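Local atomic coordinates of pilotin OutS (Dickeya dadantii, PDB entry 3UTK), a protein that serves as the pilot protein for the secretin OutD in the type II secretion system that exports pectate lyases and cellulases across the outer membrane. Residues L93-L96 and S97-Y101; L66-D69 and G70-L73. All coordinates share one frame; numbering follows the deposited sequence.

Contact 1: residues L93-L96 and S97-Y101; sequences LPQL and SENLY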
loop_
_atom_site.group_PDB
_atom_site.type_symbol
_atom_site.label_atom_id
_atom_site.label_comp_id
_atom_site.label_asym_id
_atom_site.label_seq_id
_atom_site.Cartn_x
_atom_site.Cartn_y
_atom_site.Cartn_z
ATOM N N LEU A 93 -11.011 2.418 2.983
ATOM C CA LEU A 93 -9.656 1.962 2.622
ATOM C C LEU A 93 -9.318 1.949 1.118
ATOM O O LEU A 93 -8.284 2.480 0.714
ATOM C CB LEU A 93 -9.328 0.592 3.254
ATOM C CG LEU A 93 -7.915 0.061 2.945
ATOM C CD1 LEU A 93 -6.839 1.049 3.380
ATOM C CD2 LEU A 93 -7.660 -1.317 3.570
ATOM N N PRO A 94 -10.174 1.330 0.286
ATOM C CA PRO A 94 -9.840 1.256 -1.147
ATOM C C PRO A 94 -9.799 2.609 -1.875
ATOM O O PRO A 94 -8.858 2.871 -2.626
ATOM C CB PRO A 94 -10.957 0.385 -1.725
ATOM C CG PRO A 94 -11.496 -0.391 -0.539
ATOM C CD PRO A 94 -11.385 0.554 0.615
ATOM N N GLN A 95 -10.816 3.445 -1.686
ATOM C CA GLN A 95 -10.802 4.767 -2.301
ATOM C C GLN A 95 -9.647 5.615 -1.779
ATOM O O GLN A 95 -9.002 6.339 -2.543
ATOM C CB GLN A 95 -12.121 5.501 -2.074
ATOM C CG GLN A 95 -12.150 6.874 -2.736
ATOM C CD GLN A 95 -11.870 6.799 -4.229
ATOM O OE1 GLN A 95 -12.407 5.943 -4.931
ATOM N NE2 GLN A 95 -11.019 7.691 -4.718
ATOM N N LEU A 96 -9.387 5.532 -0.477
ATOM C CA LEU A 96 -8.304 6.313 0.106
ATOM C C LEU A 96 -6.978 5.902 -0.519
ATOM O O LEU A 96 -6.124 6.744 -0.799
ATOM C CB LEU A 96 -8.244 6.139 1.624
ATOM C CG LEU A 96 -7.058 6.874 2.260
ATOM C CD1 LEU A 96 -7.130 8.375 1.964
ATOM C CD2 LEU A 96 -6.974 6.624 3.751
ATOM N N SER A 97 -6.822 4.602 -0.745
ATOM C CA SER A 97 -5.605 4.055 -1.337
ATOM C C SER A 97 -5.359 4.630 -2.727
ATOM O O SER A 97 -4.237 5.024 -3.061
ATOM C CB SER A 97 -5.703 2.530 -1.432
ATOM O OG SER A 97 -5.768 1.934 -0.151
ATOM N N GLU A 98 -6.418 4.671 -3.531
ATOM C CA GLU A 98 -6.335 5.201 -4.887
ATOM C C GLU A 98 -6.040 6.700 -4.862
ATOM O O GLU A 98 -5.250 7.194 -5.670
ATOM C CB GLU A 98 -7.621 4.899 -5.666
ATOM C CG GLU A 98 -7.669 5.465 -7.087
ATOM C CD GLU A 98 -6.603 4.889 -8.013
ATOM O OE1 GLU A 98 -5.958 3.886 -7.648
ATOM O OE2 GLU A 98 -6.411 5.447 -9.118
ATOM N N ASN A 99 -6.662 7.422 -3.932
ATOM C CA ASN A 99 -6.404 8.861 -3.799
ATOM C C ASN A 99 -4.946 9.164 -3.466
ATOM O O ASN A 99 -4.346 10.080 -4.032
ATOM C CB ASN A 99 -7.316 9.490 -2.748
ATOM C CG ASN A 99 -8.754 9.579 -3.207
ATOM O OD1 ASN A 99 -9.652 9.907 -2.425
ATOM N ND2 ASN A 99 -8.986 9.281 -4.480
ATOM N N LEU A 100 -4.382 8.392 -2.541
ATOM C CA LEU A 100 -2.980 8.547 -2.157
ATOM C C LEU A 100 -2.038 8.172 -3.298
ATOM O O LEU A 100 -0.986 8.774 -3.463
ATOM C CB LEU A 100 -2.659 7.703 -0.916
ATOM C CG LEU A 100 -3.184 8.170 0.446
ATOM C CD1 LEU A 100 -2.828 7.146 1.508
ATOM C CD2 LEU A 100 -2.635 9.549 0.820
ATOM N N TYR A 101 -2.419 7.168 -4.082
ATOM C CA TYR A 101 -1.641 6.793 -5.258
ATOM C C TYR A 101 -1.631 7.953 -6.248
ATOM O O TYR A 101 -0.584 8.333 -6.759
ATOM C CB TYR A 101 -2.200 5.513 -5.902
ATOM C CG TYR A 101 -1.657 5.236 -7.288
ATOM C CD1 TYR A 101 -0.359 4.779 -7.466
ATOM C CD2 TYR A 101 -2.440 5.443 -8.417
ATOM C CE1 TYR A 101 0.145 4.531 -8.725
ATOM C CE2 TYR A 101 -1.943 5.196 -9.682
ATOM C CZ TYR A 101 -0.649 4.742 -9.831
ATOM O OH TYR A 101 -0.143 4.498 -11.087
#
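Ser97 meets the carbonyl of Leu93 twice, in the first turn of helix 94-106. Its backbone N donates to Leu93 O in the usual i to i+4 pattern, and its hydroxyl turns back on the same oxygen, with OG of Ser97 2.7 Å from O of Leu93. The two donors approach from opposite faces of the carbonyl plane, the hydroxyl standing 36° out of it. Ser97 OG lies beside its own backbone N (chi1 -65°), the torsion that lets it fold back along the helix. Two bonds therefore hold Leu93 O, and the hydroxyl of a buried serine finds its acceptor one turn back along the chain.

The helical bonding continues from Glu98 N to Pro94 O, from Asn99 N to Gln95 O (2.9 Å) and from Leu100 N to Leu96 O. On the outer side of the turn the amide groups of Gln95 and Asn99 come together at the surface, their planes 57° apart; the Gln95 chain bends at chi2 to bring its amide up to that of Asn99. Glu98 sends its carboxylate away from the turn to a salt bridge with Lys55 of helix 40-60.

The other flank packs on the neighbouring helices. Leu96 packs on Ala48 and Ser97 on Val51, both of helix 40-60, while Leu93 reaches Leu73 and Val77 of helix 69-82. Along the helix itself, Leu96 CD1 rests 4.2 Å from Leu100 CG.

Contact 2: residues L66-D69 and G70-L73; sequences LPDD and GTIL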
loop_
_atom_site.group_PDB
_atom_site.type_symbol
_atom_site.label_atom_id
_atom_site.label_comp_id
_atom_site.label_asym_id
_atom_site.label_seq_id
_atom_site.Cartn_x
_atom_site.Cartn_y
_atom_site.Cartn_z
ATOM N N LEU A 66 4.267 -8.004 -8.743
ATOM C CA LEU A 66 3.243 -7.674 -7.758
ATOM C C LEU A 66 1.846 -7.888 -8.331
ATOM O O LEU A 66 1.634 -7.739 -9.539
ATOM C CB LEU A 66 3.422 -6.228 -7.253
ATOM C CG LEU A 66 4.784 -5.916 -6.636
ATOM C CD1 LEU A 66 4.772 -4.529 -6.031
ATOM C CD2 LEU A 66 5.158 -6.935 -5.566
ATOM N N PRO A 67 0.888 -8.256 -7.468
ATOM C CA PRO A 67 -0.479 -8.610 -7.864
ATOM C C PRO A 67 -1.397 -7.403 -8.008
ATOM O O PRO A 67 -0.957 -6.260 -7.846
ATOM C CB PRO A 67 -0.949 -9.481 -6.696
ATOM C CG PRO A 67 -0.251 -8.880 -5.521
ATOM C CD PRO A 67 1.114 -8.470 -6.027
ATOM N N ASP A 68 -2.667 -7.665 -8.299
ATOM C CA ASP A 68 -3.637 -6.604 -8.563
ATOM C C ASP A 68 -4.038 -5.849 -7.296
ATOM O O ASP A 68 -3.711 -6.263 -6.187
ATOM C CB ASP A 68 -4.870 -7.171 -9.277
ATOM C CG ASP A 68 -5.526 -8.295 -8.505
ATOM O OD1 ASP A 68 -5.860 -8.085 -7.326
ATOM O OD2 ASP A 68 -5.705 -9.395 -9.075
ATOM N N ASP A 69 -4.747 -4.737 -7.470
ATOM C CA ASP A 69 -5.140 -3.886 -6.351
ATOM C C ASP A 69 -5.914 -4.661 -5.286
ATOM O O ASP A 69 -5.734 -4.436 -4.090
ATOM C CB ASP A 69 -5.989 -2.703 -6.839
ATOM C CG ASP A 69 -5.231 -1.775 -7.782
ATOM O OD1 ASP A 69 -3.997 -1.933 -7.950
ATOM O OD2 ASP A 69 -5.879 -0.870 -8.347
ATOM N N GLY A 70 -6.784 -5.564 -5.726
ATOM C CA GLY A 70 -7.590 -6.357 -4.809
ATOM C C GLY A 70 -6.724 -7.202 -3.892
ATOM O O GLY A 70 -6.983 -7.298 -2.692
ATOM N N THR A 71 -5.682 -7.807 -4.459
ATOM C CA THR A 71 -4.770 -8.640 -3.682
ATOM C C THR A 71 -3.922 -7.793 -2.740
ATOM O O THR A 71 -3.696 -8.174 -1.589
ATOM C CB THR A 71 -3.843 -9.476 -4.585
ATOM O OG1 THR A 71 -4.631 -10.285 -5.466
ATOM C CG2 THR A 71 -2.941 -10.378 -3.746
ATOM N N ILE A 72 -3.436 -6.654 -3.236
ATOM C CA ILE A 72 -2.707 -5.714 -2.395
ATOM C C ILE A 72 -3.572 -5.280 -1.209
ATOM O O ILE A 72 -3.105 -5.251 -0.069
ATOM C CB ILE A 72 -2.236 -4.480 -3.196
ATOM C CG1 ILE A 72 -1.237 -4.891 -4.282
ATOM C CG2 ILE A 72 -1.605 -3.449 -2.269
ATOM C CD1 ILE A 72 -0.804 -3.733 -5.208
ATOM N N LEU A 73 -4.832 -4.948 -1.480
ATOM C CA LEU A 73 -5.763 -4.569 -0.424
ATOM C C LEU A 73 -5.956 -5.682 0.605
ATOM O O LEU A 73 -5.969 -5.435 1.816
ATOM C CB LEU A 73 -7.123 -4.203 -1.016
ATOM C CG LEU A 73 -7.919 -3.253 -0.132
ATOM C CD1 LEU A 73 -7.368 -1.845 -0.338
ATOM C CD2 LEU A 73 -9.409 -3.313 -0.456
#
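Asp68 and Thr71 meet where an extended backbone at Pro67 and Asp68 turns into helix 69-82, whose opening bond runs from Ile72 N to Asp68 O (3.0 Å, N-H...O 172°). The next runs from Leu73 N to Asp69 O (2.8 Å).

The Asp68 carboxylate folds over the start of this helix. Its CG sits between the backbone N and the carbonyl carbon (chi1 56°), which brings OD1 round to Thr71. Thr71 N donates to OD1 of Asp68 at 2.9 Å, nearly in line with the C-O bond. The Thr71 hydroxyl donates to the same oxygen, OG1 to OD1 3.1 Å, but comes from above the carboxylate plane, 49° out of it. One oxygen thus takes both donors of Thr71, and the negative charge probably also offsets the helix dipole.

On its other branch Thr71 is apolar: CG2 lies 3.6 Å from CG of Pro67, the two side chains crossing at about a right angle. Pro67 CG also approaches Ile72 CG1 at 4.3 Å, and both residues pack on Met129 of helix 123-131. Asp69 points its carboxylate elsewhere, into salt bridges with Arg58 and Lys55 of helix 40-60, while Arg58 also donates to Pro67 O. The arrangement is a classic aspartate N-cap, accompanied by a hydrophobic staple from Pro67, the residue before the cap, to Ile72.

How the contacts relate
Contact 2 opens helix 69-82 and contact 1 opens helix 94-106, the next helix in the chain. Their centres are 13 Å apart, and Leu73 joins them directly: its CD2 lies 3.6 Å from Pro94 CG, and its CD1 is 3.8 Å from Leu93 CG and 4.1 Å from Ser97 OG. Helix 40-60 supplies partners to both. Val51 receives Ser97 from contact 1 and Ile72 from contact 2, and Lys55 forms salt bridges with Glu98 and with Asp69, placing one lysine between the two helix starts. The starts of helices 69-82 and 94-106 thus both lie against helix 40-60 in the nested helical hairpins of the pilotin.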